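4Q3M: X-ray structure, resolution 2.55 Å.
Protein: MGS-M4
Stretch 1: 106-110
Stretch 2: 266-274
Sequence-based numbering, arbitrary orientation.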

# COMPACT_ATOMS: atom_id res chain seq x y z
N HIS A 106 -5.72 15.21 3.80
CA HIS A 106 -5.31 14.70 2.49
C HIS A 106 -4.44 13.45 2.59
O HIS A 106 -4.66 12.48 1.86
CB HIS A 106 -4.56 15.79 1.72
CG HIS A 106 -4.68 15.68 0.24
ND1 HIS A 106 -4.66 16.78 -0.60
CD2 HIS A 106 -4.84 14.60 -0.57
CE1 HIS A 106 -4.79 16.38 -1.85
NE2 HIS A 106 -4.90 15.06 -1.86
N TRP A 107 -3.46 13.46 3.48
CA TRP A 107 -2.57 12.32 3.66
C TRP A 107 -2.27 12.07 5.14
O TRP A 107 -2.44 12.96 5.97
CB TRP A 107 -1.25 12.53 2.91
CG TRP A 107 -1.38 12.62 1.42
CD1 TRP A 107 -1.60 13.74 0.68
CD2 TRP A 107 -1.29 11.54 0.48
NE1 TRP A 107 -1.66 13.43 -0.66
CE2 TRP A 107 -1.47 12.08 -0.81
CE3 TRP A 107 -1.08 10.16 0.61
CZ2 TRP A 107 -1.44 11.30 -1.96
CZ3 TRP A 107 -1.05 9.38 -0.54
CH2 TRP A 107 -1.23 9.96 -1.80
N PHE A 108 -1.83 10.86 5.45
CA PHE A 108 -1.41 10.53 6.81
C PHE A 108 0.03 10.98 7.04
O PHE A 108 0.93 10.64 6.27
CB PHE A 108 -1.54 9.03 7.07
CG PHE A 108 -1.14 8.62 8.46
CD1 PHE A 108 -2.01 8.79 9.53
CD2 PHE A 108 0.10 8.05 8.70
CE1 PHE A 108 -1.65 8.42 10.81
CE2 PHE A 108 0.47 7.67 9.98
CZ PHE A 108 -0.40 7.85 11.03
N LYS A 109 0.24 11.75 8.11
CA LYS A 109 1.57 12.27 8.43
C LYS A 109 1.90 12.05 9.90
O LYS A 109 2.41 12.95 10.57
CB LYS A 109 1.66 13.76 8.09
CG LYS A 109 1.43 14.08 6.62
CD LYS A 109 2.62 13.69 5.76
CE LYS A 109 3.85 14.52 6.12
NZ LYS A 109 4.99 14.25 5.19
N GLY A 110 1.61 10.85 10.40
CA GLY A 110 1.82 10.54 11.80
C GLY A 110 0.53 10.65 12.59
O GLY A 110 -0.35 11.44 12.25
N PHE A 266 -1.01 5.05 -6.65
CA PHE A 266 -0.50 6.20 -5.93
C PHE A 266 0.30 5.82 -4.68
O PHE A 266 0.37 4.65 -4.31
CB PHE A 266 -1.65 7.13 -5.55
CG PHE A 266 -2.32 7.76 -6.73
CD1 PHE A 266 -1.79 8.90 -7.32
CD2 PHE A 266 -3.47 7.21 -7.27
CE1 PHE A 266 -2.40 9.48 -8.42
CE2 PHE A 266 -4.08 7.78 -8.37
CZ PHE A 266 -3.55 8.92 -8.94
N THR A 267 0.91 6.83 -4.06
CA THR A 267 1.83 6.66 -2.94
C THR A 267 1.29 5.75 -1.84
O THR A 267 0.14 5.87 -1.43
CB THR A 267 2.18 8.03 -2.32
OG1 THR A 267 2.57 8.94 -3.35
CG2 THR A 267 3.32 7.89 -1.31
N GLU A 268 2.14 4.84 -1.37
CA GLU A 268 1.79 3.94 -0.28
C GLU A 268 1.45 4.74 0.97
O GLU A 268 2.09 5.75 1.26
CB GLU A 268 2.93 2.95 -0.02
CG GLU A 268 2.51 1.65 0.64
CD GLU A 268 2.28 1.78 2.13
OE1 GLU A 268 3.01 2.56 2.78
OE2 GLU A 268 1.37 1.11 2.66
N PHE A 269 0.45 4.27 1.71
CA PHE A 269 -0.13 5.00 2.84
C PHE A 269 0.90 5.52 3.85
O PHE A 269 0.73 6.61 4.40
CB PHE A 269 -1.14 4.11 3.57
CG PHE A 269 -2.27 3.63 2.71
CD1 PHE A 269 -3.43 4.38 2.57
CD2 PHE A 269 -2.18 2.42 2.04
CE1 PHE A 269 -4.47 3.93 1.78
CE2 PHE A 269 -3.22 1.96 1.25
CZ PHE A 269 -4.37 2.72 1.12
N ASP A 270 1.95 4.74 4.09
CA ASP A 270 2.90 5.06 5.15
C ASP A 270 4.28 5.48 4.63
O ASP A 270 5.27 5.38 5.35
CB ASP A 270 3.06 3.87 6.10
CG ASP A 270 1.90 3.75 7.07
OD1 ASP A 270 1.55 4.76 7.71
OD2 ASP A 270 1.34 2.64 7.19
N ASN A 271 4.34 5.95 3.39
CA ASN A 271 5.60 6.38 2.81
C ASN A 271 5.51 7.76 2.16
O ASN A 271 6.08 8.00 1.09
CB ASN A 271 6.09 5.36 1.78
CG ASN A 271 6.58 4.08 2.42
OD1 ASN A 271 7.78 3.90 2.64
ND2 ASN A 271 5.65 3.17 2.72
N VAL A 272 4.80 8.67 2.82
CA VAL A 272 4.61 10.02 2.31
C VAL A 272 5.57 11.01 2.96
O VAL A 272 5.43 11.34 4.14
CB VAL A 272 3.16 10.50 2.53
CG1 VAL A 272 2.98 11.90 1.96
CG2 VAL A 272 2.18 9.53 1.89
N ASP A 273 6.53 11.49 2.18
CA ASP A 273 7.50 12.46 2.68
C ASP A 273 7.09 13.89 2.33
O ASP A 273 7.50 14.84 2.99
CB ASP A 273 8.90 12.17 2.11
CG ASP A 273 9.45 10.84 2.60
OD1 ASP A 273 9.07 10.40 3.70
OD2 ASP A 273 10.27 10.24 1.87
N TYR A 274 6.27 14.03 1.29
CA TYR A 274 5.81 15.34 0.86
C TYR A 274 4.63 15.82 1.70
O TYR A 274 3.99 15.04 2.40
CB TYR A 274 5.42 15.32 -0.62
CG TYR A 274 4.43 14.24 -1.01
CD1 TYR A 274 3.07 14.44 -0.84
CD2 TYR A 274 4.86 13.04 -1.54
CE1 TYR A 274 2.16 13.45 -1.20
CE2 TYR A 274 3.96 12.05 -1.90
CZ TYR A 274 2.61 12.26 -1.73
OH TYR A 274 1.71 11.28 -2.08
OXT TYR A 274 4.30 17.01 1.71
O HOH W 1 -1.33 8.50 3.68
O HOH W 2 2.59 8.31 5.15

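Two loop segments that meet without forming a sheet must satisfy their polar groups by other means, and this contact in MGS-M4 illustrates three of them. The first is water. Phe108 and Phe269 lie with CA atoms 6.9 Å apart, too far for direct backbone pairing, and two waters fill the gap. Water 1 accepts from Phe108 N (3.0 Å to its O) and donates to Phe269 O (2.9 Å); water 2 donates to Phe269 O (2.6 Å) and Phe108 O (3.1 Å) while accepting from Val272 N (3.2 Å). Phe269 O thus serves both waters.

The second is a long side chain. Lys109 starts out sideways, yet its ammonium reaches the C-terminal end of the chain, where NZ donates to Val272 O and to Tyr274 O, each at 3.1 Å. Tyr274 O belongs to the terminal carboxylate, so charge reinforces this bond.

The third is local pairing. Tyr274 OH and Thr267 OG1 share a hydrogen bond of 2.8 Å, and Tyr274 OH also lies over one face of Trp107, 3.2 Å from its CZ2. The tyrosine ring presents its edge to that indole, planes at 86°, while Val272 CG2 packs 3.6 Å from Trp107 CE3. Within the turn, Glu268 OE1 accepts from Asp270 N (2.8 Å) and Asn271 ND2 (2.7 Å), and Asn271 N donates to Glu268 O (3.1 Å).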